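Local coordinates for Iron(III) ABC transporter, periplasmic iron-compound-binding protein (Vibrio cholerae, PDB 3TEF) that probably binds ferric catecholate siderophores in the periplasm and delivers them to an ABC transporter for iron uptake, at residues 53-56 and 60-63. Sequence-based numbering, arbitrary orientation.
Sequences LAKY and KYPS
Y56, in a 3-10 segment, and Y61, five residues on, bring their CA atoms within 6.1 Å, with no hydrogen bond passing between 53-56 and 60-63. The 3-10 segment carries its own bond, Y56 N to L53 O at 3.0 Å, and the Y61 ring packs on both side chains and main chain of 53-56. Two tyrosines form a T-shaped pair, tilted well short of perpendicular: their ring centroids lie 4.8 Å apart and their planes meet at 54°. Y56 presents the CD1-CE1 side of its ring, with CD1 over the centre of the Y61 face and CE1 3.7 Å from Y61 CE1. K55 frames the pair in two ways. Its carbonyl O sits at the rim of the Y61 ring, near the ring plane, 3.5 Å from CD2. In its side chain, CG stands between the backbone N and the carbonyl carbon (chi1 79°), over the centre of one Y56 face, and the extended chain beyond brings CE to 3.3 Å from Y61 OH. CG of K60 lies over the opposite face of Y61, toward its rim. The polar ends are bound to the neighbouring fold, Y56 OH to D34 of helix 27-35 and Y61 OH to E39, and K45 NZ donates to the main-chain O of both tyrosines. The aromatic contact thus packs two parts of the irregular connection between strand 42-43 and helix 72-77 against each other, K45 also bridging their carbonyls, while hydroxyl bonds to two acidic side chains fix where the rings end.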
ATOM      1  N   LEU A  53      -0.425 -14.228  -2.939  1.00 20.66           N
ATOM      2  CA  LEU A  53       0.896 -14.291  -3.579  1.00 17.25           C
ATOM      3  C   LEU A  53       1.733 -15.468  -3.060  1.00 18.92           C
ATOM      4  O   LEU A  53       2.954 -15.492  -3.197  1.00 17.42           O
ATOM      5  CB  LEU A  53       1.685 -12.959  -3.376  1.00 14.21           C
ATOM      6  CG  LEU A  53       1.003 -11.725  -3.971  1.00 19.64           C
ATOM      7  CD1 LEU A  53       1.726 -10.455  -3.507  1.00 20.13           C
ATOM      8  CD2 LEU A  53       0.963 -11.795  -5.498  1.00 19.12           C
ATOM      9  N   ALA A  54       1.062 -16.470  -2.504  1.00 18.29           N
ATOM     10  CA  ALA A  54       1.759 -17.548  -1.807  1.00 18.18           C
ATOM     11  C   ALA A  54       2.781 -18.304  -2.653  1.00 16.74           C
ATOM     12  O   ALA A  54       3.787 -18.782  -2.120  1.00 20.71           O
ATOM     13  CB  ALA A  54       0.740 -18.525  -1.193  1.00 19.56           C
ATOM     14  N   LYS A  55       2.537 -18.448  -3.949  1.00 16.25           N
ATOM     15  CA  LYS A  55       3.460 -19.228  -4.761  1.00 18.71           C
ATOM     16  C   LYS A  55       4.855 -18.617  -4.785  1.00 19.63           C
ATOM     17  O   LYS A  55       5.851 -19.325  -4.934  1.00 21.48           O
ATOM     18  CB  LYS A  55       2.942 -19.432  -6.189  1.00 22.84           C
ATOM     19  CG  LYS A  55       3.109 -18.254  -7.139  1.00 21.80           C
ATOM     20  CD  LYS A  55       2.746 -18.695  -8.551  1.00 26.33           C
ATOM     21  CE  LYS A  55       2.975 -17.611  -9.576  1.00 31.31           C
ATOM     22  NZ  LYS A  55       2.569 -18.023 -10.961  1.00 33.71           N
ATOM     23  N   TYR A  56       4.916 -17.297  -4.624  1.00 19.85           N
ATOM     24  CA  TYR A  56       6.193 -16.591  -4.658  1.00 20.26           C
ATOM     25  C   TYR A  56       7.006 -16.788  -3.387  1.00 22.31           C
ATOM     26  O   TYR A  56       8.139 -16.325  -3.297  1.00 21.75           O
ATOM     27  CB  TYR A  56       5.964 -15.099  -4.955  1.00 18.37           C
ATOM     28  CG  TYR A  56       5.321 -14.886  -6.300  1.00 20.29           C
ATOM     29  CD1 TYR A  56       6.045 -15.095  -7.466  1.00 19.79           C
ATOM     30  CD2 TYR A  56       3.987 -14.488  -6.411  1.00 17.95           C
ATOM     31  CE1 TYR A  56       5.475 -14.918  -8.710  1.00 19.18           C
ATOM     32  CE2 TYR A  56       3.401 -14.297  -7.669  1.00 21.00           C
ATOM     33  CZ  TYR A  56       4.154 -14.517  -8.808  1.00 21.47           C
ATOM     34  OH  TYR A  56       3.599 -14.336 -10.057  1.00 25.20           O
ATOM     35  N   LYS A  60      11.064 -21.859  -5.875  1.00 24.30           N
ATOM     36  CA  LYS A  60      10.896 -21.780  -7.323  1.00 25.96           C
ATOM     37  C   LYS A  60      11.343 -20.376  -7.776  1.00 27.38           C
ATOM     38  O   LYS A  60      11.852 -20.188  -8.878  1.00 26.22           O
ATOM     39  CB  LYS A  60       9.445 -22.031  -7.732  1.00 26.16           C
ATOM     40  CG  LYS A  60       9.244 -22.007  -9.227  1.00 28.53           C
ATOM     41  CD  LYS A  60       7.813 -22.334  -9.614  1.00 33.33           C
ATOM     42  CE  LYS A  60       7.593 -22.098 -11.098  1.00 39.49           C
ATOM     43  NZ  LYS A  60       6.178 -22.332 -11.471  1.00 45.35           N
ATOM     44  N   TYR A  61      11.140 -19.401  -6.901  1.00 24.35           N
ATOM     45  CA  TYR A  61      11.534 -18.022  -7.180  1.00 25.51           C
ATOM     46  C   TYR A  61      12.694 -17.609  -6.271  1.00 22.10           C
ATOM     47  O   TYR A  61      12.524 -17.470  -5.064  1.00 26.26           O
ATOM     48  CB  TYR A  61      10.325 -17.102  -6.979  1.00 21.50           C
ATOM     49  CG  TYR A  61       9.156 -17.490  -7.849  1.00 20.41           C
ATOM     50  CD1 TYR A  61       9.055 -17.015  -9.146  1.00 23.49           C
ATOM     51  CD2 TYR A  61       8.173 -18.383  -7.391  1.00 21.51           C
ATOM     52  CE1 TYR A  61       8.016 -17.366  -9.957  1.00 25.23           C
ATOM     53  CE2 TYR A  61       7.119 -18.738  -8.200  1.00 24.69           C
ATOM     54  CZ  TYR A  61       7.051 -18.231  -9.485  1.00 25.92           C
ATOM     55  OH  TYR A  61       6.007 -18.584 -10.305  1.00 30.89           O
ATOM     56  N   PRO A  62      13.892 -17.423  -6.852  1.00 24.92           N
ATOM     57  CA  PRO A  62      15.069 -17.044  -6.064  1.00 26.14           C
ATOM     58  C   PRO A  62      14.832 -15.733  -5.327  1.00 25.49           C
ATOM     59  O   PRO A  62      14.114 -14.876  -5.833  1.00 21.74           O
ATOM     60  CB  PRO A  62      16.159 -16.855  -7.123  1.00 30.20           C
ATOM     61  CG  PRO A  62      15.731 -17.733  -8.252  1.00 28.45           C
ATOM     62  CD  PRO A  62      14.221 -17.657  -8.266  1.00 24.78           C
ATOM     63  N   SER A  63      15.426 -15.594  -4.148  1.00 25.31           N
ATOM     64  CA  SER A  63      15.229 -14.416  -3.321  1.00 23.24           C
ATOM     65  C   SER A  63      16.011 -13.238  -3.868  1.00 25.72           C
ATOM     66  O   SER A  63      17.218 -13.332  -4.079  1.00 26.92           O
ATOM     67  CB  SER A  63      15.698 -14.666  -1.893  1.00 25.47           C
ATOM     68  OG  SER A  63      15.582 -13.471  -1.140  1.00 26.73           O
TER